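Local coordinates for beta-1,3-glucosyltransferase (Paecilomyces sp. J18, PDB 5JVV), which belongs to the carbohydrate-active enzymes and folds as a beta sandwich of the jelly-roll kind, with two large, mainly antiparallel sheets packed together, at residues T229-I232 and G233-F236; P214-S217 and E218-T221; G249-A252 and G253-G257; M188-D192 and E193-L197. All coordinates share one frame; numbering follows the deposited sequence.

Contact 1 of 4, residues T229-I232 and G233-F236; sequences TCDI and GKEF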
loop_
_atom_site.group_PDB
_atom_site.type_symbol
_atom_site.label_atom_id
_atom_site.label_comp_id
_atom_site.label_asym_id
_atom_site.label_seq_id
_atom_site.Cartn_x
_atom_site.Cartn_y
_atom_site.Cartn_z
ATOM N N THR A 229 -2.998 24.054 0.744
ATOM C CA THR A 229 -3.010 25.222 -0.135
ATOM C C THR A 229 -3.582 24.973 -1.522
ATOM O O THR A 229 -3.547 25.859 -2.374
ATOM C CB THR A 229 -1.602 25.817 -0.295
ATOM O OG1 THR A 229 -0.750 24.885 -0.975
ATOM C CG2 THR A 229 -1.011 26.151 1.057
ATOM N N CYS A 230 -4.076 23.763 -1.753
ATOM C CA CYS A 230 -4.833 23.463 -2.957
ATOM C C CYS A 230 -6.016 22.616 -2.537
ATOM O O CYS A 230 -6.027 22.061 -1.434
ATOM C CB CYS A 230 -3.988 22.679 -3.962
ATOM S SG CYS A 230 -3.750 20.925 -3.537
ATOM N N ASP A 231 -7.012 22.506 -3.406
ATOM C CA ASP A 231 -8.071 21.537 -3.158
ATOM C C ASP A 231 -7.518 20.159 -3.520
ATOM O O ASP A 231 -7.557 19.743 -4.677
ATOM C CB ASP A 231 -9.337 21.883 -3.952
ATOM C CG ASP A 231 -10.140 23.017 -3.313
ATOM O OD1 ASP A 231 -9.962 23.283 -2.104
ATOM O OD2 ASP A 231 -10.958 23.638 -4.023
ATOM N N ILE A 232 -6.985 19.471 -2.512
ATOM C CA ILE A 232 -6.248 18.219 -2.693
ATOM C C ILE A 232 -7.037 17.171 -3.489
ATOM O O ILE A 232 -6.497 16.490 -4.365
ATOM C CB ILE A 232 -5.858 17.631 -1.308
ATOM C CG1 ILE A 232 -4.712 18.425 -0.666
ATOM C CG2 ILE A 232 -5.473 16.163 -1.413
ATOM C CD1 ILE A 232 -3.349 18.217 -1.324
ATOM N N GLY A 233 -8.323 17.040 -3.186
ATOM C CA GLY A 233 -9.119 15.999 -3.820
ATOM C C GLY A 233 -9.489 16.274 -5.267
ATOM O O GLY A 233 -9.940 15.366 -5.973
ATOM N N LYS A 234 -9.309 17.518 -5.716
ATOM C CA LYS A 234 -9.568 17.859 -7.112
ATOM C C LYS A 234 -8.348 17.565 -7.979
ATOM O O LYS A 234 -8.392 17.688 -9.206
ATOM C CB LYS A 234 -9.961 19.332 -7.258
ATOM C CG LYS A 234 -11.347 19.690 -6.758
ATOM C CD LYS A 234 -11.681 21.124 -7.177
ATOM C CE LYS A 234 -12.972 21.619 -6.561
ATOM N NZ LYS A 234 -13.369 22.935 -7.154
ATOM N N GLU A 235 -7.257 17.167 -7.334
ATOM C CA GLU A 235 -6.044 16.779 -8.050
ATOM C C GLU A 235 -6.124 15.406 -8.692
ATOM O O GLU A 235 -5.240 15.021 -9.465
ATOM C CB GLU A 235 -4.842 16.805 -7.105
ATOM C CG GLU A 235 -4.459 18.192 -6.638
ATOM C CD GLU A 235 -3.931 19.080 -7.761
ATOM O OE1 GLU A 235 -4.216 20.296 -7.730
ATOM O OE2 GLU A 235 -3.232 18.567 -8.663
ATOM N N PHE A 236 -7.174 14.663 -8.366
ATOM C CA PHE A 236 -7.287 13.283 -8.808
ATOM C C PHE A 236 -8.570 13.016 -9.573
ATOM O O PHE A 236 -9.663 13.388 -9.133
ATOM C CB PHE A 236 -7.172 12.339 -7.601
ATOM C CG PHE A 236 -5.899 12.522 -6.832
ATOM C CD1 PHE A 236 -4.716 11.981 -7.302
ATOM C CD2 PHE A 236 -5.874 13.274 -5.665
ATOM C CE1 PHE A 236 -3.518 12.181 -6.616
ATOM C CE2 PHE A 236 -4.682 13.465 -4.965
ATOM C CZ PHE A 236 -3.509 12.917 -5.445
HETATM O O HOH W 1 -6.601 21.104 -6.867
#

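Contact 2 of 4, residues P214-S217 and E218-T221; sequences PDVS and EFGT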
loop_
_atom_site.group_PDB
_atom_site.type_symbol
_atom_site.label_atom_id
_atom_site.label_comp_id
_atom_site.label_asym_id
_atom_site.label_seq_id
_atom_site.Cartn_x
_atom_site.Cartn_y
_atom_site.Cartn_z
ATOM N N PRO A 214 -20.744 4.092 8.206
ATOM C CA PRO A 214 -19.642 4.900 8.744
ATOM C C PRO A 214 -20.036 6.320 9.113
ATOM O O PRO A 214 -20.652 7.034 8.317
ATOM C CB PRO A 214 -18.629 4.935 7.589
ATOM C CG PRO A 214 -19.016 3.816 6.682
ATOM C CD PRO A 214 -20.500 3.696 6.808
ATOM N N ASP A 215 -19.667 6.716 10.325
ATOM C CA ASP A 215 -19.830 8.086 10.798
ATOM C C ASP A 215 -18.421 8.630 10.977
ATOM O O ASP A 215 -17.728 8.255 11.928
ATOM C CB ASP A 215 -20.574 8.082 12.134
ATOM C CG ASP A 215 -20.541 9.434 12.843
ATOM O OD1 ASP A 215 -20.740 9.449 14.080
ATOM O OD2 ASP A 215 -20.327 10.473 12.179
ATOM N N VAL A 216 -17.988 9.483 10.047
ATOM C CA VAL A 216 -16.620 10.010 10.058
ATOM C C VAL A 216 -16.289 10.766 11.363
ATOM O O VAL A 216 -15.133 10.797 11.799
ATOM C CB VAL A 216 -16.340 10.864 8.788
ATOM C CG1 VAL A 216 -14.988 11.549 8.866
ATOM C CG2 VAL A 216 -16.406 9.992 7.543
ATOM N N SER A 217 -17.310 11.322 12.012
ATOM C CA SER A 217 -17.112 12.008 13.283
ATOM C C SER A 217 -16.521 11.092 14.351
ATOM O O SER A 217 -15.725 11.530 15.184
ATOM C CB SER A 217 -18.418 12.622 13.779
ATOM O OG SER A 217 -18.960 13.490 12.805
ATOM N N GLU A 218 -16.877 9.812 14.330
ATOM C CA GLU A 218 -16.303 8.938 15.341
ATOM C C GLU A 218 -14.935 8.385 14.984
ATOM O O GLU A 218 -14.349 7.652 15.780
ATOM C CB GLU A 218 -17.261 7.825 15.768
ATOM C CG GLU A 218 -17.542 6.784 14.748
ATOM C CD GLU A 218 -17.943 5.474 15.399
ATOM O OE1 GLU A 218 -17.988 4.464 14.686
ATOM O OE2 GLU A 218 -18.205 5.454 16.624
ATOM N N PHE A 219 -14.407 8.760 13.818
ATOM C CA PHE A 219 -13.092 8.274 13.401
ATOM C C PHE A 219 -11.993 8.957 14.212
ATOM O O PHE A 219 -10.868 8.461 14.303
ATOM C CB PHE A 219 -12.844 8.536 11.914
ATOM C CG PHE A 219 -13.657 7.673 10.974
ATOM C CD1 PHE A 219 -14.724 6.898 11.430
ATOM C CD2 PHE A 219 -13.332 7.642 9.618
ATOM C CE1 PHE A 219 -15.455 6.120 10.542
ATOM C CE2 PHE A 219 -14.050 6.869 8.729
ATOM C CZ PHE A 219 -15.115 6.108 9.191
ATOM N N GLY A 220 -12.310 10.114 14.783
ATOM C CA GLY A 220 -11.319 10.879 15.517
ATOM C C GLY A 220 -10.330 11.548 14.582
ATOM O O GLY A 220 -10.606 11.734 13.392
ATOM N N THR A 221 -9.177 11.916 15.127
ATOM C CA THR A 221 -8.157 12.645 14.374
ATOM C C THR A 221 -7.538 11.744 13.310
ATOM O O THR A 221 -7.193 10.600 13.602
ATOM C CB THR A 221 -7.058 13.143 15.324
ATOM O OG1 THR A 221 -7.653 13.933 16.363
ATOM C CG2 THR A 221 -6.031 13.986 14.569
HETATM O O HOH W 2 -13.293 12.628 12.259
#

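Contact 3 of 4, residues G249-A252 and G253-G257; sequences GDWA and GSVYG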
loop_
_atom_site.group_PDB
_atom_site.type_symbol
_atom_site.label_atom_id
_atom_site.label_comp_id
_atom_site.label_asym_id
_atom_site.label_seq_id
_atom_site.Cartn_x
_atom_site.Cartn_y
_atom_site.Cartn_z
ATOM N N GLY A 249 14.202 -2.319 -6.738
ATOM C CA GLY A 249 13.720 -1.277 -7.635
ATOM C C GLY A 249 13.995 0.141 -7.155
ATOM O O GLY A 249 14.887 0.355 -6.325
ATOM N N ASP A 250 13.209 1.098 -7.655
ATOM C CA ASP A 250 13.494 2.532 -7.495
ATOM C C ASP A 250 13.724 2.979 -6.056
ATOM O O ASP A 250 14.693 3.688 -5.764
ATOM C CB ASP A 250 12.355 3.390 -8.062
ATOM C CG ASP A 250 12.171 3.238 -9.562
ATOM O OD1 ASP A 250 13.082 2.729 -10.245
ATOM O OD2 ASP A 250 11.093 3.653 -10.050
ATOM N N TRP A 251 12.806 2.607 -5.172
ATOM C CA TRP A 251 12.873 3.047 -3.786
ATOM C C TRP A 251 13.600 2.023 -2.925
ATOM O O TRP A 251 14.694 2.311 -2.440
ATOM C CB TRP A 251 11.472 3.363 -3.235
ATOM C CG TRP A 251 11.486 3.918 -1.830
ATOM C CD1 TRP A 251 12.579 4.323 -1.113
ATOM C CD2 TRP A 251 10.348 4.134 -0.979
ATOM N NE1 TRP A 251 12.192 4.759 0.132
ATOM C CE2 TRP A 251 10.831 4.652 0.240
ATOM C CE3 TRP A 251 8.975 3.906 -1.119
ATOM C CZ2 TRP A 251 9.984 4.963 1.313
ATOM C CZ3 TRP A 251 8.135 4.218 -0.060
ATOM C CH2 TRP A 251 8.643 4.741 1.140
ATOM N N ALA A 252 13.012 0.836 -2.742
ATOM C CA ALA A 252 13.589 -0.162 -1.843
ATOM C C ALA A 252 15.052 -0.466 -2.174
ATOM O O ALA A 252 15.877 -0.610 -1.266
ATOM C CB ALA A 252 12.766 -1.463 -1.852
ATOM N N GLY A 253 15.351 -0.575 -3.470
ATOM C CA GLY A 253 16.692 -0.889 -3.942
ATOM C C GLY A 253 17.718 0.212 -3.722
ATOM O O GLY A 253 18.894 -0.066 -3.507
ATOM N N SER A 254 17.279 1.463 -3.759
ATOM C CA SER A 254 18.215 2.577 -3.631
ATOM C C SER A 254 18.569 2.891 -2.177
ATOM O O SER A 254 19.679 3.348 -1.897
ATOM C CB SER A 254 17.678 3.820 -4.343
ATOM O OG SER A 254 16.483 4.262 -3.739
ATOM N N VAL A 255 17.641 2.649 -1.253
ATOM C CA VAL A 255 17.889 2.937 0.170
ATOM C C VAL A 255 18.261 1.689 0.973
ATOM O O VAL A 255 18.580 1.771 2.163
ATOM C CB VAL A 255 16.703 3.686 0.828
ATOM C CG1 VAL A 255 16.420 4.994 0.070
ATOM C CG2 VAL A 255 15.450 2.794 0.882
ATOM N N TYR A 256 18.243 0.539 0.309
ATOM C CA TYR A 256 18.598 -0.735 0.930
ATOM C C TYR A 256 19.958 -0.647 1.621
ATOM O O TYR A 256 20.948 -0.223 1.015
ATOM C CB TYR A 256 18.645 -1.825 -0.153
ATOM C CG TYR A 256 18.976 -3.220 0.346
ATOM C CD1 TYR A 256 20.293 -3.625 0.502
ATOM C CD2 TYR A 256 17.972 -4.143 0.622
ATOM C CE1 TYR A 256 20.608 -4.894 0.946
ATOM C CE2 TYR A 256 18.282 -5.426 1.062
ATOM C CZ TYR A 256 19.599 -5.788 1.210
ATOM O OH TYR A 256 19.948 -7.044 1.652
ATOM N N GLY A 257 20.001 -1.039 2.891
ATOM C CA GLY A 257 21.249 -1.125 3.626
ATOM C C GLY A 257 21.515 0.073 4.523
ATOM O O GLY A 257 22.469 0.051 5.306
#

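Contact 4 of 4, residues M188-D192 and E193-L197; sequences MQWTD and EFIKL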
loop_
_atom_site.group_PDB
_atom_site.type_symbol
_atom_site.label_atom_id
_atom_site.label_comp_id
_atom_site.label_asym_id
_atom_site.label_seq_id
_atom_site.Cartn_x
_atom_site.Cartn_y
_atom_site.Cartn_z
ATOM N N MET A 188 -9.923 5.792 4.098
ATOM C CA MET A 188 -9.684 7.046 3.391
ATOM C C MET A 188 -10.993 7.785 3.180
ATOM O O MET A 188 -11.964 7.197 2.701
ATOM C CB MET A 188 -9.044 6.784 2.027
ATOM C CG MET A 188 -8.932 8.063 1.202
ATOM S SD MET A 188 -8.013 7.902 -0.342
ATOM C CE MET A 188 -8.976 6.664 -1.200
ATOM N N GLN A 189 -11.016 9.069 3.539
ATOM C CA GLN A 189 -12.094 9.961 3.126
ATOM C C GLN A 189 -11.538 10.937 2.097
ATOM O O GLN A 189 -10.536 11.606 2.352
ATOM C CB GLN A 189 -12.653 10.746 4.303
ATOM C CG GLN A 189 -13.845 11.620 3.923
ATOM C CD GLN A 189 -14.297 12.529 5.048
ATOM O OE1 GLN A 189 -13.543 12.803 5.981
ATOM N NE2 GLN A 189 -15.534 13.006 4.961
ATOM N N TRP A 190 -12.192 11.014 0.942
ATOM C CA TRP A 190 -11.724 11.855 -0.166
ATOM C C TRP A 190 -12.830 12.842 -0.546
ATOM O O TRP A 190 -13.913 12.433 -0.969
ATOM C CB TRP A 190 -11.353 10.931 -1.335
ATOM C CG TRP A 190 -11.065 11.546 -2.692
ATOM C CD1 TRP A 190 -10.908 12.869 -3.005
ATOM C CD2 TRP A 190 -10.893 10.820 -3.916
ATOM N NE1 TRP A 190 -10.651 13.003 -4.355
ATOM C CE2 TRP A 190 -10.645 11.759 -4.934
ATOM C CE3 TRP A 190 -10.930 9.463 -4.246
ATOM C CZ2 TRP A 190 -10.439 11.385 -6.260
ATOM C CZ3 TRP A 190 -10.719 9.087 -5.560
ATOM C CH2 TRP A 190 -10.480 10.046 -6.553
ATOM N N THR A 191 -12.562 14.137 -0.360
ATOM C CA THR A 191 -13.499 15.200 -0.744
ATOM C C THR A 191 -12.761 16.163 -1.657
ATOM O O THR A 191 -11.584 15.961 -1.913
ATOM C CB THR A 191 -14.026 15.983 0.474
ATOM O OG1 THR A 191 -12.972 16.790 1.021
ATOM C CG2 THR A 191 -14.556 15.044 1.537
ATOM N N ASP A 192 -13.431 17.204 -2.147
ATOM C CA ASP A 192 -12.751 18.168 -3.007
ATOM C C ASP A 192 -11.566 18.777 -2.270
ATOM O O ASP A 192 -10.499 18.992 -2.851
ATOM C CB ASP A 192 -13.698 19.305 -3.411
ATOM C CG ASP A 192 -14.572 18.964 -4.607
ATOM O OD1 ASP A 192 -14.295 17.967 -5.303
ATOM O OD2 ASP A 192 -15.538 19.719 -4.861
ATOM N N GLU A 193 -11.756 19.048 -0.985
ATOM C CA GLU A 193 -10.787 19.829 -0.226
ATOM C C GLU A 193 -9.642 19.010 0.349
ATOM O O GLU A 193 -8.537 19.529 0.533
ATOM C CB GLU A 193 -11.501 20.576 0.897
ATOM C CG GLU A 193 -12.423 21.666 0.383
ATOM C CD GLU A 193 -13.499 22.054 1.380
ATOM O OE1 GLU A 193 -13.513 21.505 2.503
ATOM O OE2 GLU A 193 -14.339 22.910 1.032
ATOM N N PHE A 194 -9.895 17.740 0.651
ATOM C CA PHE A 194 -8.886 16.960 1.352
ATOM C C PHE A 194 -8.961 15.461 1.109
ATOM O O PHE A 194 -9.981 14.929 0.666
ATOM C CB PHE A 194 -8.936 17.247 2.865
ATOM C CG PHE A 194 -10.270 16.954 3.517
ATOM C CD1 PHE A 194 -10.685 15.643 3.747
ATOM C CD2 PHE A 194 -11.081 17.990 3.946
ATOM C CE1 PHE A 194 -11.901 15.380 4.359
ATOM C CE2 PHE A 194 -12.298 17.735 4.569
ATOM C CZ PHE A 194 -12.706 16.426 4.767
ATOM N N ILE A 195 -7.850 14.793 1.389
ATOM C CA ILE A 195 -7.838 13.350 1.557
ATOM C C ILE A 195 -7.357 13.087 2.973
ATOM O O ILE A 195 -6.275 13.530 3.366
ATOM C CB ILE A 195 -6.918 12.668 0.524
ATOM C CG1 ILE A 195 -7.602 12.691 -0.844
ATOM C CG2 ILE A 195 -6.625 11.230 0.930
ATOM C CD1 ILE A 195 -6.646 12.597 -1.994
ATOM N N LYS A 196 -8.180 12.397 3.757
ATOM C CA LYS A 196 -7.808 12.045 5.124
ATOM C C LYS A 196 -7.641 10.545 5.233
ATOM O O LYS A 196 -8.455 9.789 4.695
ATOM C CB LYS A 196 -8.869 12.525 6.110
ATOM C CG LYS A 196 -8.899 14.034 6.276
ATOM C CD LYS A 196 -10.071 14.458 7.158
ATOM C CE LYS A 196 -10.118 15.965 7.338
ATOM N NZ LYS A 196 -11.259 16.377 8.231
ATOM N N LEU A 197 -6.584 10.118 5.919
ATOM C CA LEU A 197 -6.310 8.691 6.105
ATOM C C LEU A 197 -6.263 8.344 7.590
ATOM O O LEU A 197 -5.649 9.074 8.374
ATOM C CB LEU A 197 -4.987 8.300 5.441
ATOM C CG LEU A 197 -4.852 8.627 3.953
ATOM C CD1 LEU A 197 -3.436 8.314 3.465
ATOM C CD2 LEU A 197 -5.864 7.828 3.155
HETATM O O HOH W 3 -13.585 14.839 7.849
HETATM O O HOH W 4 -14.433 18.757 2.413
#

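Contact 1 of 4, residues T229-I232 and G233-F236
G233 shares helical backbone angles with I232, and its carbonyl oxygen accepts a hydrogen bond from W190 NE1. At K234 the chain turns back on itself: K234 N donates to D231 O at 3.0 Å, with an N-H...O angle of 147°. The lysine side chain runs extended beside that of D231, both pointing the same way, and K234 NZ stops 4.0 Å from D231 OD2. This is too far for a salt bridge, although the opposite charges would still attract. E235 N repeats the step by donating to I232 O at 3.1 Å. Two successive bonds from residue i+3 to residue i are the signature of a 3-10 turn. This one lies in the loop between strands 224-226 and 240-247 and is tied to a neighbouring loop by the C230-C139 disulfide. The E235 side chain folds back at its second torsion (-67°), which brings the carboxylate back toward the D231 carbonyl. A water there donates to both E235 OE1 and D231 O, each 2.7 Å from the water oxygen, while E235 OE2 accepts from G137 N. D231 O thus has two donors. F236 follows, with its ring atom CD2 3.5 Å from I232 O, and E235 CB sits above one face near the rim. Both F236 and I232 also pack on L133 of strand 130-134.

Contact 2 of 4, residues P214-S217 and E218-T221
V216 O is gripped twice: F219 N donates to it at 3.0 Å, and a water oxygen 2.6 Å from V216 O donates as well. The same water also donates to G220 O, which has a further donor in W198 NE1, so the carbonyls of V216 and G220, four residues apart, are bridged. One residue earlier, D215 O accepts from E218 N, again at 3.0 Å. The D215 carboxylate starts this tight turn as an Asx turn, because OD2 takes the S217 amide at 3.1 Å, the donor standing well above the carboxylate plane. With its CG anti to the carbonyl carbon (chi1 -71°), F219 lays its ring back under V216. V216 CA stands 3.8 Å from the ring centroid and just 10° off the normal, a CH-pi contact over the face. Farther out, P214 CB reaches F219 CZ at 4.0 Å and V216 CG2 lies 4.1 Å from F219 CE2. E218 turns its OE1 to S208 OG, a hydroxyl that also bonds D215 N. F219 meets W198 and F200 of strand 195-201 edge-to-face and touches I209 of helix 207-210, while P214 and V216 rest on L85 of strand 84-90.

Contact 3 of 4, residues G249-A252 and G253-G257
S254 OG lies 2.8 Å from D250 O and 2.9 Å from W251 O, so its single proton has two carbonyl acceptors within reach. A first torsion of 63° sets the hydroxyl between the S254 backbone N and carbonyl carbon, turned back over the preceding turn. W251 O is the busier acceptor. V255 N approaches it at 3.2 Å, nearly along the C=O axis and with an N-H...O angle of 155°, and S254 N adds a weak bond. G253 N to G249 O, at 3.0 Å but bent to 126°, is also weak. Two bent, weak bonds, with a wider pi-type turn at the start, mark 249-255 as a short, loosely bonded helix rather than a regular alpha helix. It follows C248, whose disulfide to C273 fastens it to helix 269-279. Outside the polar core, V255 CG2 packs against W251 CD1 at 3.8 Å, and the indole also meets W101 of strand 100-107 edge-to-face. Y256 CB approaches A252 O to 3.2 Å, an oxygen that accepts from N124 ND2. The Y256 side chain packs on S272, C273 and F276 of helix 269-279, and its OH bonds P263 O.

Contact 4 of 4, residues M188-D192 and E193-L197
M188 and L197 face each other across the beta hairpin of strands 184-190 and 195-201, whose axes run antiparallel here (171°) and 4.7 Å apart. They form a non-hydrogen-bonded pair, as do W190 and I195; between them Q189 and K196 exchange two backbone bonds of 2.9 Å (Q189 N to K196 O and K196 N to Q189 O). The buried face is apolar: M188 CB meets L197 CD2 at 3.5 Å, M188 SD meets I195 CG2 at 3.8 Å, and I195 CD1 lies over a face of the W190 indole. M188, I195 and L197 also touch I117 or I119 of strand 116-121, which places them between the two sheets of the sandwich. The other face is partly exposed and watered rather than loose. A chi1 of 58°, with CG between backbone N and carbonyl carbon, brings the F194 ring under T191 OG1, centred 3.5 Å above one face; K196 CE covers the opposite one. The Q189 amide meets the ring edge, turned 73° from its plane. At the solvent rim, water bridges Q189 OE1 to K196 NZ, while Q189 NE2 bonds Y3 OH. T191 OG1 accepts from F194 N and weakly from E193 N, and a second water stands 2.8 Å from T191 OG1 and donates to E193 OE1.

In the fold
Contact 4 supplies the sheet element on which two of the others rest. Contact 1, with centres about 9 Å apart, touches it around W190 and D192, and contact 2 touches it through V216 CG1 and Q189 OE1. The side chains of contact 4 divide: M188, W190, I195 and L197 on the inner face, Q189 and K196 on the face that meets contact 2 and water. Contacts 1 and 2 are both single tight turns in loops flanking strand 224-226, partly buried and built on i+3 to i backbone bonds; a disulfide secures the first, an aromatic cluster the second. Contact 3, across the chain's centre from contact 2, combines one sound helical bond with two weak ones and a serine hydroxyl close to two carbonyls.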